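Decapping nuclease RAI1 (Candida albicans, PDB 5BUD) hydrolyses NAD caps from RNA 5' ends with divalent metal ions, and binds RAT1 to stabilise it and stimulate its exoribonuclease activity. Local coordinates at residues Y36-P39 with E40-L43; A84-K87 with Y88-E92; S188-Q191 with I192-N196; T369-K372 with L373-Q377. All coordinates share one frame; numbering follows the deposited sequence.

Contact 1: Y36-P39 with E40-L43; sequences YDDP and ENSL
Glu40 folds its side chain back beside the ring of Pro39. The two point the same way. CG stays beside the backbone N, and the chain then bends at CB-CG (chi2 83°). This bend brings Glu40 OE1 to 3.2 Å from Pro39 CD. Glu40 OE1 also lies 3.1 Å from Asp38 C, so the carboxylate rests on the peptide that joins Asp38 to Pro39. Asp38 OD1 is 4.7 Å from Glu40 OE1, and the two like charges may disfavour each other slightly. The backbone here is a short 3-10 turn in the loop between strands 34-35 and 45-46, within the PD-(D/E)XK nuclease family region. Asn41 N donates to Asp38 O at 3.3 Å. Ser42 N donates to Pro39 O at 2.8 Å. Pro39 stands early in the turn, where its N has no hydrogen to give. Asn41 lies side by side with Asp38, and its CB is 3.4 Å from Asp38 O. Ser42 OG lies beside its own backbone N (chi1 -66°). Ser42 OG is hydrogen-bonded at 2.7 Å to the oxygen of a water, which also gives a weak bond to Asp38 O. Pro39 and Ser42 pack on Ser25 and Ala27 of strand 21-28. Glu40 and Leu43 touch Leu232, and the Leu43 side chain is about 8 Å from that of the metal ligand Asp226.

Contact 2: A84-K87 with Y88-E92; sequences AIIK and YETSE
Ile85 lays its CG2 methyl against the carboxylate end of Glu89, one helical turn on. Ile85 CG2 is 3.4 Å from Glu89 CD, and the two side chains run side by side. Glu89 CG stays beside the backbone N (chi1 -66°) and the chain extends from there, which carries CG past Ile85 O at 3.2 Å and CD on to the methyl. On the next face, Ile86 O takes two bonds from Thr90. Thr90 N and Thr90 OG1 each donate to Ile86 O at 2.8 Å, from opposite faces of its plane. The hydroxyl thus folds back onto the helix that carries it. The other backbone bonds, such as Glu89 N to Ile85 O at 2.8 Å, are plain alpha-helical i to i+4 bonds. The Tyr88 ring leads away from 84-87, and Glu92 CG covers one ring face near the rim. This is the last part of helix 78-92. The Glu89 carboxylate forms a salt bridge to Arg387 and hydrogen bonds to Trp386 and Ile96 N. Ile85 and Ile86 pack on Phe383 of helix 381-389, while on strand 21-28 Phe24 meets Ala84, Ile85 and the Tyr88 ring.

Contact 3: S188-Q191 with I192-N196; sequences SRSQ and IENRN
The Asn194 amide has one face set against Ser190 O, which lies almost straight above Asn194 CG, 3.2 Å away. The Asn194 CG sits beside its own backbone N (chi1 -64°), which turns the amide back over the helix. Asn194 N also donates to Ser190 O, at 2.7 Å. A second amide, that of Gln191, closes the other end of this short helix 189-193. Ser188 and Gln191 form a capping box. Ser188 OG, at the N-cap, accepts from Ser190 N and, at 3.3 Å, from Gln191 N. In return, Ser188 N donates to Gln191 OE1 from well above the amide plane. Ser188 OG donates to Gln191 OE1 at 2.7 Å, nearer to that plane. Ser190 OG then donates to Ser188 OG, so Ser190 OG, Ser188 OG and Gln191 OE1 are linked in series. Ser190 N and Gln191 N, which have no helical carbonyl before them, thus find an acceptor. Two bonds grip Gln191 OE1, which is consistent with the bend in its chain (chi2 137°). Glu193 lies along the surface, with its CG 3.2 Å from Arg189 O. Ile192 packs on Tyr47 and Val187. Past the helix, Asn194 leaves helical backbone angles, and Arg195 CG comes to 3.3 Å from Gln191 O. Arg195 is buried, and its NH1 bonds to Tyr47 O and Thr179 O. Arg195 NE donates at 3.1 Å to a lone pair of Ile192 O, in the carbonyl plane but tilted 25° from the plane of the guanidinium.

Contact 4: T369-K372 with L373-Q377; sequences TNEK and LRNGQ
Asn370 swings CG anti to its backbone N (chi1 173°), while Arg374 starts with CG beside its own N (chi1 -68°) and then runs straight out to NE. The Asn370 amide therefore meets Arg374 at CD and NE, the two side chains crossing at a slant. Arg374 NE donates to Asn370 OD1 at 2.9 Å. The oxygen sits at the guanidinium edge, close to its plane, and the amide is turned 56° from that plane. The same OD1 also bonds to Ser348 OG, and Arg374 NH2 bonds to Lys347 O and Pro127 O. In the backbone, Arg374 N donates to Asn370 O. Thr369 and Leu373 run alongside each other on the face that packs on Tyr124 of strand 121-128, their CG2 and CD1 methyls 4.1 Å apart. The last turn of helix 367-377 widens into a pi-type turn. Gln377 N reaches back five residues to Lys372 O at 3.0 Å. Asn375 N has weak bonds, to Glu371 O at 3.0 Å and to Lys372 O at 3.3 Å. Gly376 takes a positive phi here. Gln377 CB lies 3.1 Å from Lys372 O, and Gln377 lies along the Lys372 side chain, with OE1 3.7 Å from Lys372 CB. Polar bonds from Asn370 and Arg374 and packing by Thr369 and Leu373 join the helix to strand 121-128 and nearby loops. With its NE on Asn370 and its NH2 on two backbone carbonyls, the Arg374 guanidinium is held by neutral oxygens, and bonds at both NE and NH2 would restrict its rotation.

All four contacts are local ones, and none is wholly core. Contact 3 is a surface contact, and the other three are partly buried. Contacts 1 and 2 touch: Tyr36 packs on Ala84, and Asp37 lies against the Lys87 side chain. Both also lean on strand 21-28. Contacts 2 and 4 lie on longer helices, whereas contact 1 is a 3-10 turn in a loop and contact 3 covers a short helix with its cap. Contact 1 sets a carboxylate against a proline ring and uses a water. Contact 2 sends a carboxylate to helix 381-389, contact 4 a guanidinium to backbone carbonyls of strand 121-128 and of a loop. Contact 3 relies on hydroxyls and amides. Contacts 1 and 3 lie nearer the manganese site.

Contact 1: Y36-P39 with E40-L43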
loop_
_atom_site.group_PDB
_atom_site.type_symbol
_atom_site.label_atom_id
_atom_site.label_comp_id
_atom_site.label_asym_id
_atom_site.label_seq_id
_atom_site.Cartn_x
_atom_site.Cartn_y
_atom_site.Cartn_z
ATOM N N TYR A 36 -9.139 -8.691 -15.547
ATOM C CA TYR A 36 -10.325 -8.036 -14.977
ATOM C C TYR A 36 -11.499 -8.980 -14.724
ATOM O O TYR A 36 -12.387 -8.671 -13.921
ATOM C CB TYR A 36 -10.750 -6.830 -15.837
ATOM C CG TYR A 36 -9.611 -5.876 -16.143
ATOM C CD1 TYR A 36 -8.859 -5.992 -17.318
ATOM C CD2 TYR A 36 -9.293 -4.842 -15.267
ATOM C CE1 TYR A 36 -7.812 -5.111 -17.586
ATOM C CE2 TYR A 36 -8.252 -3.981 -15.517
ATOM C CZ TYR A 36 -7.506 -4.107 -16.667
ATOM O OH TYR A 36 -6.467 -3.211 -16.878
ATOM N N ASP A 37 -11.479 -10.141 -15.369
ATOM C CA ASP A 37 -12.515 -11.165 -15.188
ATOM C C ASP A 37 -11.995 -12.251 -14.247
ATOM O O ASP A 37 -10.809 -12.588 -14.261
ATOM C CB ASP A 37 -12.872 -11.779 -16.547
ATOM C CG ASP A 37 -13.427 -10.759 -17.520
ATOM O OD1 ASP A 37 -14.599 -10.352 -17.367
ATOM O OD2 ASP A 37 -12.683 -10.356 -18.433
ATOM N N ASP A 38 -12.877 -12.796 -13.427
ATOM C CA ASP A 38 -12.490 -13.811 -12.433
ATOM C C ASP A 38 -11.119 -13.534 -11.774
ATOM O O ASP A 38 -10.244 -14.391 -11.740
ATOM C CB ASP A 38 -12.494 -15.216 -13.062
ATOM C CG ASP A 38 -13.729 -15.482 -13.900
ATOM O OD1 ASP A 38 -14.844 -15.347 -13.369
ATOM O OD2 ASP A 38 -13.579 -15.827 -15.092
ATOM N N PRO A 39 -10.927 -12.318 -11.246
ATOM C CA PRO A 39 -9.660 -11.984 -10.601
ATOM C C PRO A 39 -9.391 -12.819 -9.328
ATOM O O PRO A 39 -8.243 -13.064 -8.979
ATOM C CB PRO A 39 -9.831 -10.501 -10.279
ATOM C CG PRO A 39 -11.296 -10.344 -10.075
ATOM C CD PRO A 39 -11.921 -11.241 -11.101
ATOM N N GLU A 40 -10.455 -13.286 -8.687
ATOM C CA GLU A 40 -10.383 -14.146 -7.492
ATOM C C GLU A 40 -9.545 -15.403 -7.697
ATOM O O GLU A 40 -9.063 -15.971 -6.741
ATOM C CB GLU A 40 -11.781 -14.549 -7.001
ATOM C CG GLU A 40 -12.813 -13.423 -6.963
ATOM C CD GLU A 40 -13.484 -13.169 -8.313
ATOM O OE1 GLU A 40 -12.999 -13.687 -9.345
ATOM O OE2 GLU A 40 -14.499 -12.441 -8.349
ATOM N N ASN A 41 -9.354 -15.817 -8.950
ATOM C CA ASN A 41 -8.437 -16.900 -9.286
ATOM C C ASN A 41 -6.970 -16.589 -9.008
ATOM O O ASN A 41 -6.114 -17.490 -8.946
ATOM C CB ASN A 41 -8.597 -17.253 -10.773
ATOM C CG ASN A 41 -10.010 -17.696 -11.115
ATOM O OD1 ASN A 41 -10.540 -17.366 -12.185
ATOM N ND2 ASN A 41 -10.641 -18.424 -10.194
ATOM N N SER A 42 -6.659 -15.312 -8.882
ATOM C CA SER A 42 -5.310 -14.896 -8.535
ATOM C C SER A 42 -5.073 -14.683 -7.027
ATOM O O SER A 42 -3.949 -14.349 -6.615
ATOM C CB SER A 42 -4.975 -13.597 -9.271
ATOM O OG SER A 42 -4.913 -13.842 -10.644
ATOM N N LEU A 43 -6.101 -14.859 -6.214
ATOM C CA LEU A 43 -5.943 -14.764 -4.735
ATOM C C LEU A 43 -5.287 -16.040 -4.161
ATOM O O LEU A 43 -5.801 -17.148 -4.356
ATOM C CB LEU A 43 -7.300 -14.538 -4.092
ATOM C CG LEU A 43 -7.390 -14.354 -2.565
ATOM C CD1 LEU A 43 -6.620 -13.149 -2.061
ATOM C CD2 LEU A 43 -8.826 -14.258 -2.136
HETATM O O HOH W 1 -6.934 -14.509 -12.306
#

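Contact 2: A84-K87 with Y88-E92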
loop_
_atom_site.group_PDB
_atom_site.type_symbol
_atom_site.label_atom_id
_atom_site.label_comp_id
_atom_site.label_asym_id
_atom_site.label_seq_id
_atom_site.Cartn_x
_atom_site.Cartn_y
_atom_site.Cartn_z
ATOM N N ALA A 84 -10.493 -1.066 -14.835
ATOM C CA ALA A 84 -11.217 -1.863 -13.851
ATOM C C ALA A 84 -12.440 -1.117 -13.377
ATOM O O ALA A 84 -13.514 -1.700 -13.295
ATOM C CB ALA A 84 -10.303 -2.204 -12.669
ATOM N N ILE A 85 -12.292 0.174 -13.077
ATOM C CA ILE A 85 -13.436 1.025 -12.664
ATOM C C ILE A 85 -14.549 1.108 -13.752
ATOM O O ILE A 85 -15.728 1.011 -13.433
ATOM C CB ILE A 85 -12.954 2.435 -12.249
ATOM C CG1 ILE A 85 -12.271 2.369 -10.856
ATOM C CG2 ILE A 85 -14.099 3.423 -12.205
ATOM C CD1 ILE A 85 -11.583 3.647 -10.400
ATOM N N ILE A 86 -14.171 1.265 -15.026
ATOM C CA ILE A 86 -15.168 1.299 -16.134
ATOM C C ILE A 86 -15.963 -0.022 -16.173
ATOM O O ILE A 86 -17.178 -0.015 -16.228
ATOM C CB ILE A 86 -14.503 1.547 -17.515
ATOM C CG1 ILE A 86 -13.884 2.954 -17.568
ATOM C CG2 ILE A 86 -15.529 1.376 -18.643
ATOM C CD1 ILE A 86 -12.790 3.111 -18.616
ATOM N N LYS A 87 -15.268 -1.148 -16.083
ATOM C CA LYS A 87 -15.940 -2.451 -16.007
ATOM C C LYS A 87 -16.964 -2.535 -14.881
ATOM O O LYS A 87 -18.117 -2.970 -15.101
ATOM C CB LYS A 87 -14.922 -3.562 -15.861
ATOM C CG LYS A 87 -15.514 -4.953 -15.972
ATOM C CD LYS A 87 -14.421 -6.000 -16.167
ATOM C CE LYS A 87 -15.000 -7.406 -16.209
ATOM N NZ LYS A 87 -15.765 -7.689 -14.969
ATOM N N TYR A 88 -16.562 -2.115 -13.671
ATOM C CA TYR A 88 -17.446 -2.179 -12.513
ATOM C C TYR A 88 -18.605 -1.240 -12.675
ATOM O O TYR A 88 -19.746 -1.605 -12.434
ATOM C CB TYR A 88 -16.674 -1.824 -11.221
ATOM C CG TYR A 88 -17.516 -1.815 -9.945
ATOM C CD1 TYR A 88 -17.984 -3.003 -9.375
ATOM C CD2 TYR A 88 -17.804 -0.623 -9.290
ATOM C CE1 TYR A 88 -18.746 -2.992 -8.207
ATOM C CE2 TYR A 88 -18.556 -0.599 -8.119
ATOM C CZ TYR A 88 -19.028 -1.779 -7.588
ATOM O OH TYR A 88 -19.762 -1.726 -6.430
ATOM N N GLU A 89 -18.318 0.003 -13.036
ATOM C CA GLU A 89 -19.352 1.007 -13.125
ATOM C C GLU A 89 -20.341 0.689 -14.261
ATOM O O GLU A 89 -21.495 1.061 -14.178
ATOM C CB GLU A 89 -18.734 2.393 -13.315
ATOM C CG GLU A 89 -17.920 2.908 -12.113
ATOM C CD GLU A 89 -17.385 4.331 -12.306
ATOM O OE1 GLU A 89 -17.252 4.798 -13.476
ATOM O OE2 GLU A 89 -17.117 5.008 -11.274
ATOM N N THR A 90 -19.868 0.026 -15.316
ATOM C CA THR A 90 -20.721 -0.338 -16.437
ATOM C C THR A 90 -21.731 -1.372 -15.918
ATOM O O THR A 90 -22.926 -1.221 -16.155
ATOM C CB THR A 90 -19.904 -0.821 -17.664
ATOM O OG1 THR A 90 -19.139 0.270 -18.199
ATOM C CG2 THR A 90 -20.825 -1.354 -18.770
ATOM N N SER A 91 -21.254 -2.352 -15.137
ATOM C CA SER A 91 -22.131 -3.335 -14.451
ATOM C C SER A 91 -23.165 -2.722 -13.526
ATOM O O SER A 91 -24.300 -3.177 -13.474
ATOM C CB SER A 91 -21.318 -4.314 -13.612
ATOM O OG SER A 91 -20.875 -5.390 -14.385
ATOM N N GLU A 92 -22.764 -1.711 -12.776
ATOM C CA GLU A 92 -23.660 -1.049 -11.835
ATOM C C GLU A 92 -24.573 -0.019 -12.485
ATOM O O GLU A 92 -25.537 0.422 -11.857
ATOM C CB GLU A 92 -22.836 -0.350 -10.758
ATOM C CG GLU A 92 -22.037 -1.312 -9.885
ATOM C CD GLU A 92 -22.927 -2.088 -8.943
ATOM O OE1 GLU A 92 -23.689 -1.455 -8.210
ATOM O OE2 GLU A 92 -22.863 -3.332 -8.941
#

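Contact 3: S188-Q191 with I192-N196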
loop_
_atom_site.group_PDB
_atom_site.type_symbol
_atom_site.label_atom_id
_atom_site.label_comp_id
_atom_site.label_asym_id
_atom_site.label_seq_id
_atom_site.Cartn_x
_atom_site.Cartn_y
_atom_site.Cartn_z
ATOM N N SER A 188 -3.189 -29.794 -3.485
ATOM C CA SER A 188 -2.593 -31.131 -3.345
ATOM C C SER A 188 -1.355 -31.109 -2.459
ATOM O O SER A 188 -0.714 -30.065 -2.299
ATOM C CB SER A 188 -2.167 -31.694 -4.698
ATOM O OG SER A 188 -0.789 -31.444 -4.914
ATOM N N ARG A 189 -0.992 -32.279 -1.942
ATOM C CA ARG A 189 0.218 -32.418 -1.118
ATOM C C ARG A 189 1.492 -32.008 -1.847
ATOM O O ARG A 189 2.446 -31.582 -1.200
ATOM C CB ARG A 189 0.388 -33.849 -0.590
ATOM C CG ARG A 189 -0.325 -34.135 0.724
ATOM C CD ARG A 189 -1.822 -34.347 0.532
ATOM N NE ARG A 189 -2.135 -35.537 -0.267
ATOM C CZ ARG A 189 -3.368 -35.978 -0.529
ATOM N NH1 ARG A 189 -4.437 -35.346 -0.042
ATOM N NH2 ARG A 189 -3.535 -37.074 -1.268
ATOM N N SER A 190 1.513 -32.139 -3.173
ATOM C CA SER A 190 2.705 -31.802 -3.950
ATOM C C SER A 190 2.898 -30.298 -3.948
ATOM O O SER A 190 3.935 -29.811 -3.500
ATOM C CB SER A 190 2.611 -32.328 -5.389
ATOM O OG SER A 190 1.777 -31.512 -6.194
ATOM N N GLN A 191 1.888 -29.579 -4.445
ATOM C CA GLN A 191 1.831 -28.119 -4.370
ATOM C C GLN A 191 2.336 -27.586 -3.031
ATOM O O GLN A 191 3.201 -26.718 -3.000
ATOM C CB GLN A 191 0.401 -27.630 -4.573
ATOM C CG GLN A 191 -0.011 -27.466 -6.021
ATOM C CD GLN A 191 -1.403 -27.997 -6.258
ATOM O OE1 GLN A 191 -1.639 -29.200 -6.150
ATOM N NE2 GLN A 191 -2.338 -27.107 -6.560
ATOM N N ILE A 192 1.797 -28.107 -1.933
ATOM C CA ILE A 192 2.215 -27.667 -0.602
ATOM C C ILE A 192 3.725 -27.897 -0.421
ATOM O O ILE A 192 4.458 -26.988 0.000
ATOM C CB ILE A 192 1.442 -28.391 0.513
ATOM C CG1 ILE A 192 0.007 -27.872 0.592
ATOM C CG2 ILE A 192 2.138 -28.201 1.862
ATOM C CD1 ILE A 192 -0.903 -28.718 1.463
ATOM N N GLU A 193 4.181 -29.103 -0.756
ATOM C CA GLU A 193 5.564 -29.498 -0.489
ATOM C C GLU A 193 6.558 -28.793 -1.399
ATOM O O GLU A 193 7.670 -28.487 -0.974
ATOM C CB GLU A 193 5.744 -31.018 -0.626
ATOM C CG GLU A 193 5.133 -31.842 0.496
ATOM C CD GLU A 193 5.436 -33.331 0.347
ATOM O OE1 GLU A 193 5.188 -33.896 -0.742
ATOM O OE2 GLU A 193 5.924 -33.944 1.323
ATOM N N ASN A 194 6.160 -28.536 -2.642
ATOM C CA ASN A 194 7.076 -28.007 -3.655
ATOM C C ASN A 194 7.305 -26.488 -3.617
ATOM O O ASN A 194 7.956 -25.935 -4.510
ATOM C CB ASN A 194 6.576 -28.387 -5.048
ATOM C CG ASN A 194 6.579 -29.888 -5.285
ATOM O OD1 ASN A 194 7.074 -30.671 -4.465
ATOM N ND2 ASN A 194 6.002 -30.299 -6.412
ATOM N N ARG A 195 6.767 -25.813 -2.604
ATOM C CA ARG A 195 6.780 -24.351 -2.576
ATOM C C ARG A 195 8.155 -23.781 -2.449
ATOM O O ARG A 195 8.466 -22.768 -3.057
ATOM C CB ARG A 195 5.923 -23.849 -1.426
ATOM C CG ARG A 195 4.472 -23.964 -1.767
ATOM C CD ARG A 195 3.645 -23.332 -0.708
ATOM N NE ARG A 195 3.790 -24.032 0.568
ATOM C CZ ARG A 195 3.189 -23.645 1.681
ATOM N NH1 ARG A 195 2.412 -22.574 1.664
ATOM N NH2 ARG A 195 3.341 -24.340 2.798
ATOM N N ASN A 196 8.991 -24.448 -1.666
ATOM C CA ASN A 196 10.354 -23.990 -1.422
ATOM C C ASN A 196 11.217 -24.064 -2.687
ATOM O O ASN A 196 12.285 -23.469 -2.736
ATOM C CB ASN A 196 10.992 -24.812 -0.296
ATOM C CG ASN A 196 12.161 -24.103 0.379
ATOM O OD1 ASN A 196 12.308 -22.878 0.292
ATOM N ND2 ASN A 196 13.000 -24.878 1.079
#

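Contact 4: T369-K372 with L373-Q377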
loop_
_atom_site.group_PDB
_atom_site.type_symbol
_atom_site.label_atom_id
_atom_site.label_comp_id
_atom_site.label_asym_id
_atom_site.label_seq_id
_atom_site.Cartn_x
_atom_site.Cartn_y
_atom_site.Cartn_z
ATOM N N THR A 369 1.709 20.061 -17.867
ATOM C CA THR A 369 1.576 18.967 -16.891
ATOM C C THR A 369 0.111 18.575 -16.749
ATOM O O THR A 369 -0.221 17.392 -16.791
ATOM C CB THR A 369 2.170 19.396 -15.535
ATOM O OG1 THR A 369 3.568 19.667 -15.717
ATOM C CG2 THR A 369 1.993 18.311 -14.496
ATOM N N ASN A 370 -0.765 19.573 -16.636
ATOM C CA ASN A 370 -2.200 19.326 -16.598
ATOM C C ASN A 370 -2.676 18.550 -17.820
ATOM O O ASN A 370 -3.423 17.562 -17.689
ATOM C CB ASN A 370 -2.969 20.631 -16.467
ATOM C CG ASN A 370 -4.469 20.439 -16.587
ATOM O OD1 ASN A 370 -5.117 19.942 -15.671
ATOM N ND2 ASN A 370 -5.032 20.847 -17.725
ATOM N N GLU A 371 -2.231 18.989 -19.001
ATOM C CA GLU A 371 -2.538 18.285 -20.254
ATOM C C GLU A 371 -2.056 16.848 -20.241
ATOM O O GLU A 371 -2.813 15.961 -20.623
ATOM C CB GLU A 371 -1.969 18.998 -21.501
ATOM C CG GLU A 371 -3.040 19.576 -22.414
ATOM C CD GLU A 371 -3.845 20.674 -21.755
ATOM O OE1 GLU A 371 -5.022 20.850 -22.123
ATOM O OE2 GLU A 371 -3.301 21.363 -20.867
ATOM N N LYS A 372 -0.818 16.601 -19.829
ATOM C CA LYS A 372 -0.339 15.219 -19.767
ATOM C C LYS A 372 -1.196 14.387 -18.820
ATOM O O LYS A 372 -1.523 13.238 -19.118
ATOM C CB LYS A 372 1.125 15.135 -19.341
ATOM C CG LYS A 372 2.093 15.511 -20.448
ATOM C CD LYS A 372 3.535 15.494 -19.963
ATOM C CE LYS A 372 3.921 16.798 -19.284
ATOM N NZ LYS A 372 5.393 16.848 -19.044
ATOM N N LEU A 373 -1.545 14.976 -17.677
ATOM C CA LEU A 373 -2.285 14.239 -16.659
ATOM C C LEU A 373 -3.632 13.792 -17.217
ATOM O O LEU A 373 -4.067 12.635 -17.025
ATOM C CB LEU A 373 -2.458 15.084 -15.388
ATOM C CG LEU A 373 -1.188 15.136 -14.507
ATOM C CD1 LEU A 373 -1.319 16.160 -13.401
ATOM C CD2 LEU A 373 -0.842 13.759 -13.942
ATOM N N ARG A 374 -4.270 14.713 -17.920
ATOM C CA ARG A 374 -5.643 14.520 -18.381
ATOM C C ARG A 374 -5.714 13.762 -19.702
ATOM O O ARG A 374 -6.776 13.308 -20.059
ATOM C CB ARG A 374 -6.349 15.861 -18.497
ATOM C CG ARG A 374 -6.595 16.516 -17.153
ATOM C CD ARG A 374 -7.306 17.851 -17.302
ATOM N NE ARG A 374 -7.584 18.444 -15.985
ATOM C CZ ARG A 374 -8.579 18.079 -15.180
ATOM N NH1 ARG A 374 -9.432 17.145 -15.555
ATOM N NH2 ARG A 374 -8.729 18.658 -13.995
ATOM N N ASN A 375 -4.585 13.599 -20.392
ATOM C CA ASN A 375 -4.545 12.874 -21.677
ATOM C C ASN A 375 -3.612 11.672 -21.683
ATOM O O ASN A 375 -2.792 11.516 -22.606
ATOM C CB ASN A 375 -4.165 13.842 -22.810
ATOM C CG ASN A 375 -5.184 14.931 -22.992
ATOM O OD1 ASN A 375 -5.013 16.049 -22.506
ATOM N ND2 ASN A 375 -6.286 14.597 -23.653
ATOM N N GLY A 376 -3.714 10.810 -20.666
ATOM C CA GLY A 376 -2.953 9.572 -20.677
ATOM C C GLY A 376 -2.180 9.244 -19.419
ATOM O O GLY A 376 -2.108 8.088 -19.039
ATOM N N GLN A 377 -1.620 10.258 -18.765
ATOM C CA GLN A 377 -0.721 10.039 -17.643
ATOM C C GLN A 377 -1.471 9.704 -16.334
ATOM O O GLN A 377 -0.898 9.118 -15.428
ATOM C CB GLN A 377 0.132 11.275 -17.440
ATOM C CG GLN A 377 1.459 11.019 -16.791
ATOM C CD GLN A 377 2.362 12.218 -16.949
ATOM O OE1 GLN A 377 3.072 12.343 -17.957
ATOM N NE2 GLN A 377 2.325 13.121 -15.968
#